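Local atomic coordinates of trehalose-6-phosphate phosphatase-related protein (Thermoplasma acidophilum, PDB entry 1U02), a protein that removes the phosphate from trehalose 6-phosphate to yield free trehalose, using magnesium as cofactor. Residues Asp7-Leu12 with Ile43-Ser48. Residues are numbered along the deposited sequence; the frame is centred on the assembly and turned at random.
Sequences DYDGTL and IVTGRS. With MG (magnesium ion), chain B; NA (sodium ion), chain C.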
loop_
_atom_site.group_PDB
_atom_site.type_symbol
_atom_site.label_atom_id
_atom_site.label_comp_id
_atom_site.label_asym_id
_atom_site.label_seq_id
_atom_site.Cartn_x
_atom_site.Cartn_y
_atom_site.Cartn_z
ATOM N N ASP A 7 -3.073 5.971 2.595
ATOM C CA ASP A 7 -2.464 4.647 2.602
ATOM C C ASP A 7 -3.558 3.763 3.201
ATOM O O ASP A 7 -4.459 4.266 3.876
ATOM C CB ASP A 7 -1.226 4.644 3.510
ATOM C CG ASP A 7 -0.696 3.244 3.778
ATOM O OD1 ASP A 7 -0.407 2.510 2.814
ATOM O OD2 ASP A 7 -0.561 2.879 4.962
ATOM N N TYR A 8 -3.490 2.458 2.969
ATOM C CA TYR A 8 -4.509 1.553 3.494
ATOM C C TYR A 8 -4.075 0.833 4.778
ATOM O O TYR A 8 -4.554 1.151 5.873
ATOM C CB TYR A 8 -4.890 0.514 2.424
ATOM C CG TYR A 8 -6.119 -0.296 2.756
ATOM C CD1 TYR A 8 -7.384 0.298 2.779
ATOM C CD2 TYR A 8 -6.024 -1.650 3.071
ATOM C CE1 TYR A 8 -8.524 -0.435 3.111
ATOM C CE2 TYR A 8 -7.165 -2.399 3.408
ATOM C CZ TYR A 8 -8.409 -1.781 3.425
ATOM O OH TYR A 8 -9.536 -2.500 3.762
ATOM N N ASP A 9 -3.171 -0.136 4.646
ATOM C CA ASP A 9 -2.710 -0.892 5.807
ATOM C C ASP A 9 -1.979 -0.047 6.839
ATOM O O ASP A 9 -1.022 0.661 6.521
ATOM C CB ASP A 9 -1.825 -2.048 5.360
ATOM C CG ASP A 9 -2.564 -3.008 4.460
ATOM O OD1 ASP A 9 -3.536 -3.636 4.937
ATOM O OD2 ASP A 9 -2.185 -3.118 3.281
ATOM N N GLY A 10 -2.447 -0.136 8.080
ATOM C CA GLY A 10 -1.846 0.615 9.164
ATOM C C GLY A 10 -2.282 2.066 9.195
ATOM O O GLY A 10 -1.903 2.810 10.101
ATOM N N THR A 11 -3.077 2.473 8.208
ATOM C CA THR A 11 -3.557 3.846 8.127
ATOM C C THR A 11 -5.080 3.915 8.267
ATOM O O THR A 11 -5.599 4.649 9.111
ATOM C CB THR A 11 -3.100 4.497 6.805
ATOM O OG1 THR A 11 -1.665 4.534 6.777
ATOM C CG2 THR A 11 -3.639 5.921 6.686
ATOM N N LEU A 12 -5.792 3.150 7.444
ATOM C CA LEU A 12 -7.250 3.111 7.505
ATOM C C LEU A 12 -7.712 1.850 8.234
ATOM O O LEU A 12 -8.809 1.801 8.788
ATOM C CB LEU A 12 -7.853 3.146 6.096
ATOM C CG LEU A 12 -7.513 4.390 5.264
ATOM C CD1 LEU A 12 -8.215 4.318 3.908
ATOM C CD2 LEU A 12 -7.942 5.649 6.017
ATOM N N ILE A 43 -6.629 5.901 -2.880
ATOM C CA ILE A 43 -6.077 4.966 -1.912
ATOM C C ILE A 43 -4.689 4.715 -2.501
ATOM O O ILE A 43 -4.574 4.414 -3.688
ATOM C CB ILE A 43 -6.839 3.617 -1.874
ATOM C CG1 ILE A 43 -8.258 3.821 -1.333
ATOM C CG2 ILE A 43 -6.078 2.624 -0.996
ATOM C CD1 ILE A 43 -8.303 4.387 0.071
ATOM N N VAL A 44 -3.640 4.866 -1.698
ATOM C CA VAL A 44 -2.278 4.638 -2.181
ATOM C C VAL A 44 -1.733 3.484 -1.359
ATOM O O VAL A 44 -1.599 3.594 -0.144
ATOM C CB VAL A 44 -1.398 5.883 -1.995
ATOM C CG1 VAL A 44 -0.012 5.629 -2.567
ATOM C CG2 VAL A 44 -2.048 7.076 -2.685
ATOM N N THR A 45 -1.390 2.389 -2.027
ATOM C CA THR A 45 -0.971 1.199 -1.308
ATOM C C THR A 45 0.025 0.335 -2.074
ATOM O O THR A 45 0.293 0.566 -3.254
ATOM C CB THR A 45 -2.233 0.363 -1.024
ATOM O OG1 THR A 45 -1.891 -0.886 -0.416
ATOM C CG2 THR A 45 -2.972 0.103 -2.342
ATOM N N GLY A 46 0.564 -0.666 -1.387
ATOM C CA GLY A 46 1.483 -1.592 -2.021
ATOM C C GLY A 46 0.656 -2.786 -2.480
ATOM O O GLY A 46 1.144 -3.671 -3.187
ATOM N N ARG A 47 -0.606 -2.806 -2.059
ATOM C CA ARG A 47 -1.541 -3.871 -2.423
ATOM C C ARG A 47 -1.867 -3.751 -3.908
ATOM O O ARG A 47 -1.576 -2.735 -4.533
ATOM C CB ARG A 47 -2.849 -3.731 -1.642
ATOM C CG ARG A 47 -2.728 -3.820 -0.132
ATOM C CD ARG A 47 -2.796 -5.255 0.365
ATOM N NE ARG A 47 -3.003 -5.282 1.808
ATOM C CZ ARG A 47 -3.350 -6.358 2.504
ATOM N NH1 ARG A 47 -3.535 -7.519 1.891
ATOM N NH2 ARG A 47 -3.519 -6.263 3.818
ATOM N N SER A 48 -2.483 -4.794 -4.458
ATOM C CA SER A 48 -2.881 -4.813 -5.860
ATOM C C SER A 48 -4.278 -4.208 -5.991
ATOM O O SER A 48 -4.988 -4.033 -5.002
ATOM C CB SER A 48 -2.935 -6.254 -6.368
ATOM O OG SER A 48 -3.911 -6.989 -5.636
HETATM MG MG MG B . 0.698 1.364 5.646
HETATM NA NA NA C . -3.776 -4.812 7.309
HETATM O O HOH W 1 -1.703 -0.523 2.125
HETATM O O HOH W 2 0.393 0.054 4.048
HETATM O O HOH W 3 1.797 -0.037 6.642
HETATM O O HOH W 4 2.294 2.094 4.465
HETATM O O HOH W 5 -1.824 -6.253 8.034
#
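The DxDx(T/V) loop of the HAD phosphatases, here D7 to T11 at the end of strand 3-7, meets the loop that follows the neighbouring parallel strand 40-44 in a side-on salt bridge between D9 and R47. NE of R47 reaches OD2 of D9 at 2.7 Å, on the syn side of the carboxylate, while NH2 meets OD1 at 2.9 Å from above its plane; the two flat groups are turned 37° apart. A bend at chi2 (-87°) turns the arginine chain so that it crosses D9 at about a right angle, and E51 takes the remaining nitrogen, NH1. D9 OD1 also binds a sodium ion. An alanine in place of R47 would probably leave D9 without the two-nitrogen grip on its carboxylate, and E51 without the charge that NH1 brings. Magnesium is held by OD2 of D7, the probable nucleophile, the backbone O of D9, OD1 of D179 and three waters. T11 OG1 donates to the anti lone pair of D7 OD2, and K161 pairs with OD1. Apart from these polar contacts, CD1 of L12 packs on CD1 of I43 at 3.8 Å; where the strands run side by side, the CA-H of D7 points almost straight at V44 O. A water closes the contact, accepting from D9 N, donating to D9 OD2 and lying 2.6 Å from OG1 of T45, a hydroxyl that accepts the N-H of R47 in an ST turn.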